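Stage II sporulation protein E (SpoIIE) (Moorella thermoacetica, PDB 3ZT9) binds manganese and is probably a PP2C-type phosphatase acting on proteins of a stressosome that controls secondary messenger signalling. Local coordinates at residues A12-L24 with A35-A47. Residues are numbered along the deposited sequence; the frame is centred on the assembly and turned at random. Where two conformers were deposited one is given.
Sequences AREGEIACGDACL and AVGDGIGHGPEAA. With MN (manganese (II) ion), chain B; MN (manganese (II) ion), chain C.
Residues 21-24 and 35-39 run antiparallel, their axes 4.6 Å apart at closest approach, paired by reciprocal backbone hydrogen bonds between Ala22 and Gly37 and between Leu24 and Ala35; a further bond from Gly39 N to Gly20 O extends the pairing to Gly39, whose carbonyl binds manganese. On the face bearing Asp21, Cys23, Val36 and Asp38, the Asp38 carboxylate bridges the two manganese ions, OD1 holding one at 2.1 Å and OD2 the other at 2.2 Å. Gly39 O and Gly41 O also bind the first ion, and Asp150 and Asp185 the second; the pair bridged by Asp38 resembles the binuclear centre of PP2C phosphatases. Asp21 touches neither metal: its OD1 lies 3.1 Å from Asp38 OD1, two acceptors whose repulsion the nearby manganese ions probably offset. A water on the first ion donates to Asp21 OD1, while Ser149 bonds its OD2. Beyond the strands, Arg13, with CG anti to its backbone nitrogen (chi1 175°) and the chain extended, lays its guanidinium flat on the His42 ring, planes 18° apart, and brings CD over the same ring face. Glu16 OE2 approaches His42 ND1 at 2.9 Å. With an alanine at Arg13, the imidazole would probably lose the cover over this face and be freer to turn. Ala18 CB packs against Pro44 and Ala47, and a water bridges Ala18 O and Gly43 N. The hairpin edges its sheet: strand 82-90 flanks 31-39, helix 43-60 covers Ala22, Leu24 and Ala35, and strand 187-192 of the second sheet packs on Asp21, Cys23 and Val36.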
loop_
_atom_site.group_PDB
_atom_site.type_symbol
_atom_site.label_atom_id
_atom_site.label_comp_id
_atom_site.label_asym_id
_atom_site.label_seq_id
_atom_site.Cartn_x
_atom_site.Cartn_y
_atom_site.Cartn_z
ATOM N N ALA A 12 6.607 -11.056 -9.011
ATOM C CA ALA A 12 6.351 -12.325 -8.323
ATOM C C ALA A 12 7.621 -12.890 -7.703
ATOM O O ALA A 12 8.708 -12.763 -8.257
ATOM C CB ALA A 12 5.783 -13.340 -9.297
ATOM N N ARG A 13 7.449 -13.590 -6.574
ATOM C CA ARG A 13 8.455 -14.483 -6.047
ATOM C C ARG A 13 9.061 -15.325 -7.169
ATOM O O ARG A 13 8.347 -15.864 -8.019
ATOM C CB ARG A 13 7.827 -15.420 -4.979
ATOM C CG ARG A 13 8.821 -16.495 -4.448
ATOM C CD ARG A 13 8.114 -17.554 -3.633
ATOM N NE ARG A 13 8.986 -18.692 -3.375
ATOM C CZ ARG A 13 9.452 -19.022 -2.177
ATOM N NH1 ARG A 13 9.120 -18.312 -1.107
ATOM N NH2 ARG A 13 10.240 -20.076 -2.048
ATOM N N GLU A 14 10.379 -15.464 -7.147
ATOM C CA GLU A 14 11.111 -16.229 -8.163
ATOM C C GLU A 14 10.506 -17.614 -8.363
ATOM O O GLU A 14 10.221 -18.317 -7.403
ATOM C CB GLU A 14 12.545 -16.364 -7.680
ATOM C CG GLU A 14 13.572 -16.910 -8.612
ATOM C CD GLU A 14 14.900 -16.940 -7.888
ATOM O OE1 GLU A 14 14.896 -16.947 -6.633
ATOM O OE2 GLU A 14 15.937 -16.928 -8.556
ATOM N N GLY A 15 10.301 -18.015 -9.608
ATOM C CA GLY A 15 9.685 -19.301 -9.871
ATOM C C GLY A 15 8.162 -19.338 -9.891
ATOM O O GLY A 15 7.599 -20.322 -10.361
ATOM N N GLU A 16 7.487 -18.306 -9.378
ATOM C CA GLU A 16 6.012 -18.216 -9.507
ATOM C C GLU A 16 5.590 -17.534 -10.822
ATOM O O GLU A 16 6.336 -16.732 -11.393
ATOM C CB GLU A 16 5.390 -17.457 -8.323
ATOM C CG GLU A 16 5.845 -17.923 -6.951
ATOM C CD GLU A 16 5.436 -19.351 -6.619
ATOM O OE1 GLU A 16 4.367 -19.811 -7.089
ATOM O OE2 GLU A 16 6.194 -20.004 -5.864
ATOM N N ILE A 17 4.406 -17.871 -11.324
ATOM C CA ILE A 17 3.883 -17.196 -12.501
ATOM C C ILE A 17 2.797 -16.171 -12.180
ATOM O O ILE A 17 2.326 -15.498 -13.087
ATOM C CB ILE A 17 3.319 -18.198 -13.548
ATOM C CG1 ILE A 17 2.247 -19.091 -12.915
ATOM C CG2 ILE A 17 4.439 -19.030 -14.162
ATOM C CD1 ILE A 17 1.409 -19.821 -13.954
ATOM N N ALA A 18 2.393 -16.058 -10.913
ATOM C CA ALA A 18 1.453 -15.022 -10.488
ATOM C C ALA A 18 1.998 -14.367 -9.229
ATOM O O ALA A 18 2.555 -15.041 -8.357
ATOM C CB ALA A 18 0.051 -15.585 -10.200
ATOM N N CYS A 19 1.885 -13.056 -9.185
ATOM C CA CYS A 19 2.356 -12.284 -8.039
ATOM C C CYS A 19 1.332 -12.270 -6.923
ATOM O O CYS A 19 0.198 -11.862 -7.117
ATOM C CB CYS A 19 2.699 -10.845 -8.467
ATOM S SG CYS A 19 3.259 -9.757 -7.137
ATOM N N GLY A 20 1.745 -12.701 -5.733
ATOM C CA GLY A 20 0.827 -12.742 -4.602
ATOM C C GLY A 20 0.542 -11.432 -3.901
ATOM O O GLY A 20 -0.228 -11.407 -2.953
ATOM N N ASP A 21 1.150 -10.334 -4.353
ATOM C CA ASP A 21 0.835 -9.005 -3.854
ATOM C C ASP A 21 -0.034 -8.257 -4.887
ATOM O O ASP A 21 -0.072 -8.613 -6.055
ATOM C CB ASP A 21 2.113 -8.152 -3.634
ATOM C CG ASP A 21 3.052 -8.682 -2.563
ATOM O OD1 ASP A 21 2.675 -9.552 -1.758
ATOM O OD2 ASP A 21 4.194 -8.155 -2.524
ATOM N N ALA A 22 -0.716 -7.199 -4.457
ATOM C CA ALA A 22 -1.495 -6.380 -5.370
ATOM C C ALA A 22 -1.421 -4.901 -5.002
ATOM O O ALA A 22 -1.304 -4.566 -3.834
ATOM C CB ALA A 22 -2.954 -6.834 -5.378
ATOM N N CYS A 23 -1.538 -4.037 -6.014
ATOM C CA CYS A 23 -1.540 -2.572 -5.850
ATOM C C CYS A 23 -2.826 -1.944 -6.415
ATOM O O CYS A 23 -3.389 -2.430 -7.399
ATOM C CB CYS A 23 -0.329 -1.964 -6.600
ATOM S SG CYS A 23 1.229 -2.453 -5.852
ATOM N N LEU A 24 -3.268 -0.847 -5.796
ATOM C CA LEU A 24 -4.388 -0.046 -6.296
ATOM C C LEU A 24 -4.002 1.424 -6.211
ATOM O O LEU A 24 -3.457 1.871 -5.205
ATOM C CB LEU A 24 -5.619 -0.245 -5.414
ATOM C CG LEU A 24 -6.824 0.647 -5.742
ATOM C CD1 LEU A 24 -7.448 0.236 -7.051
ATOM C CD2 LEU A 24 -7.847 0.558 -4.630
ATOM N N ALA A 35 -3.150 1.747 -2.338
ATOM C CA ALA A 35 -3.256 0.564 -1.507
ATOM C C ALA A 35 -2.301 -0.514 -1.963
ATOM O O ALA A 35 -2.077 -0.696 -3.175
ATOM C CB ALA A 35 -4.722 -0.001 -1.529
ATOM N N VAL A 36 -1.775 -1.269 -0.986
ATOM C CA VAL A 36 -0.998 -2.462 -1.326
ATOM C C VAL A 36 -1.521 -3.615 -0.493
ATOM O O VAL A 36 -1.714 -3.472 0.697
ATOM C CB VAL A 36 0.541 -2.275 -1.048
ATOM C CG1 VAL A 36 1.306 -3.575 -1.275
ATOM C CG2 VAL A 36 1.137 -1.141 -1.950
ATOM N N GLY A 37 -1.696 -4.776 -1.109
ATOM C CA GLY A 37 -2.105 -5.951 -0.358
ATOM C C GLY A 37 -1.064 -7.042 -0.578
ATOM O O GLY A 37 -0.402 -7.098 -1.624
ATOM N N ASP A 38 -0.935 -7.929 0.406
ATOM C CA ASP A 38 -0.021 -9.054 0.284
ATOM C C ASP A 38 -0.803 -10.275 0.718
ATOM O O ASP A 38 -1.101 -10.398 1.884
ATOM C CB ASP A 38 1.193 -8.797 1.224
ATOM C CG ASP A 38 2.158 -9.972 1.310
ATOM O OD1 ASP A 38 1.813 -11.072 0.834
ATOM O OD2 ASP A 38 3.265 -9.805 1.875
ATOM N N GLY A 39 -1.170 -11.155 -0.218
ATOM C CA GLY A 39 -1.913 -12.359 0.144
ATOM C C GLY A 39 -1.033 -13.339 0.916
ATOM O O GLY A 39 0.121 -13.545 0.612
ATOM N N ILE A 40 -1.601 -14.004 1.907
ATOM C CA ILE A 40 -0.770 -14.872 2.731
ATOM C C ILE A 40 -0.096 -15.903 1.828
ATOM O O ILE A 40 -0.754 -16.563 1.014
ATOM C CB ILE A 40 -1.584 -15.595 3.806
ATOM C CG1 ILE A 40 -2.160 -14.606 4.838
ATOM C CG2 ILE A 40 -0.699 -16.669 4.482
ATOM C CD1 ILE A 40 -1.119 -14.042 5.783
ATOM N N GLY A 41 1.227 -16.035 1.952
ATOM C CA GLY A 41 1.957 -17.032 1.195
ATOM C C GLY A 41 2.283 -16.463 -0.166
ATOM O O GLY A 41 2.394 -15.246 -0.330
ATOM N N HIS A 42 2.403 -17.337 -1.150
ATOM C CA HIS A 42 2.738 -16.906 -2.503
ATOM C C HIS A 42 1.904 -17.668 -3.527
ATOM O O HIS A 42 1.087 -18.510 -3.178
ATOM C CB HIS A 42 4.249 -17.071 -2.788
ATOM C CG HIS A 42 4.804 -18.424 -2.441
ATOM N ND1 HIS A 42 4.890 -19.453 -3.352
ATOM C CD2 HIS A 42 5.319 -18.906 -1.283
ATOM C CE1 HIS A 42 5.427 -20.515 -2.773
ATOM N NE2 HIS A 42 5.688 -20.211 -1.515
ATOM N N GLY A 43 2.094 -17.346 -4.787
ATOM C CA GLY A 43 1.448 -18.099 -5.846
ATOM C C GLY A 43 0.020 -17.630 -6.112
ATOM O O GLY A 43 -0.429 -16.641 -5.562
ATOM N N PRO A 44 -0.699 -18.355 -6.985
ATOM C CA PRO A 44 -2.029 -17.887 -7.404
ATOM C C PRO A 44 -3.055 -17.811 -6.252
ATOM O O PRO A 44 -3.966 -17.010 -6.325
ATOM C CB PRO A 44 -2.482 -18.962 -8.428
ATOM C CG PRO A 44 -1.231 -19.676 -8.851
ATOM C CD PRO A 44 -0.291 -19.599 -7.671
ATOM N N GLU A 45 -2.949 -18.643 -5.213
ATOM C CA GLU A 45 -3.901 -18.509 -4.101
ATOM C C GLU A 45 -3.653 -17.237 -3.305
ATOM O O GLU A 45 -4.596 -16.602 -2.862
ATOM C CB GLU A 45 -3.866 -19.750 -3.188
ATOM C CG GLU A 45 -4.276 -20.996 -3.963
ATOM C CD GLU A 45 -3.579 -22.233 -3.481
ATOM O OE1 GLU A 45 -2.388 -22.398 -3.819
ATOM O OE2 GLU A 45 -4.218 -23.036 -2.774
ATOM N N ALA A 46 -2.389 -16.843 -3.162
ATOM C CA ALA A 46 -2.083 -15.583 -2.506
ATOM C C ALA A 46 -2.528 -14.427 -3.386
ATOM O O ALA A 46 -3.047 -13.454 -2.884
ATOM C CB ALA A 46 -0.590 -15.472 -2.204
ATOM N N ALA A 47 -2.313 -14.556 -4.697
ATOM C CA ALA A 47 -2.679 -13.505 -5.624
ATOM C C ALA A 47 -4.205 -13.292 -5.587
ATOM O O ALA A 47 -4.699 -12.156 -5.604
ATOM C CB ALA A 47 -2.220 -13.896 -7.058
HETATM MN MN MN B . 2.250 -13.127 0.405
HETATM MN MN MN C . 5.167 -10.932 1.587
HETATM O O HOH W 1 3.863 -15.633 -6.042
HETATM O O HOH W 2 2.518 -12.287 -1.590
HETATM O O HOH W 3 5.158 -10.053 -0.426
HETATM O O HOH W 4 2.601 -13.487 2.648
HETATM O O HOH W 5 4.416 -12.919 0.901
HETATM O O HOH W 6 4.916 -12.197 3.416
#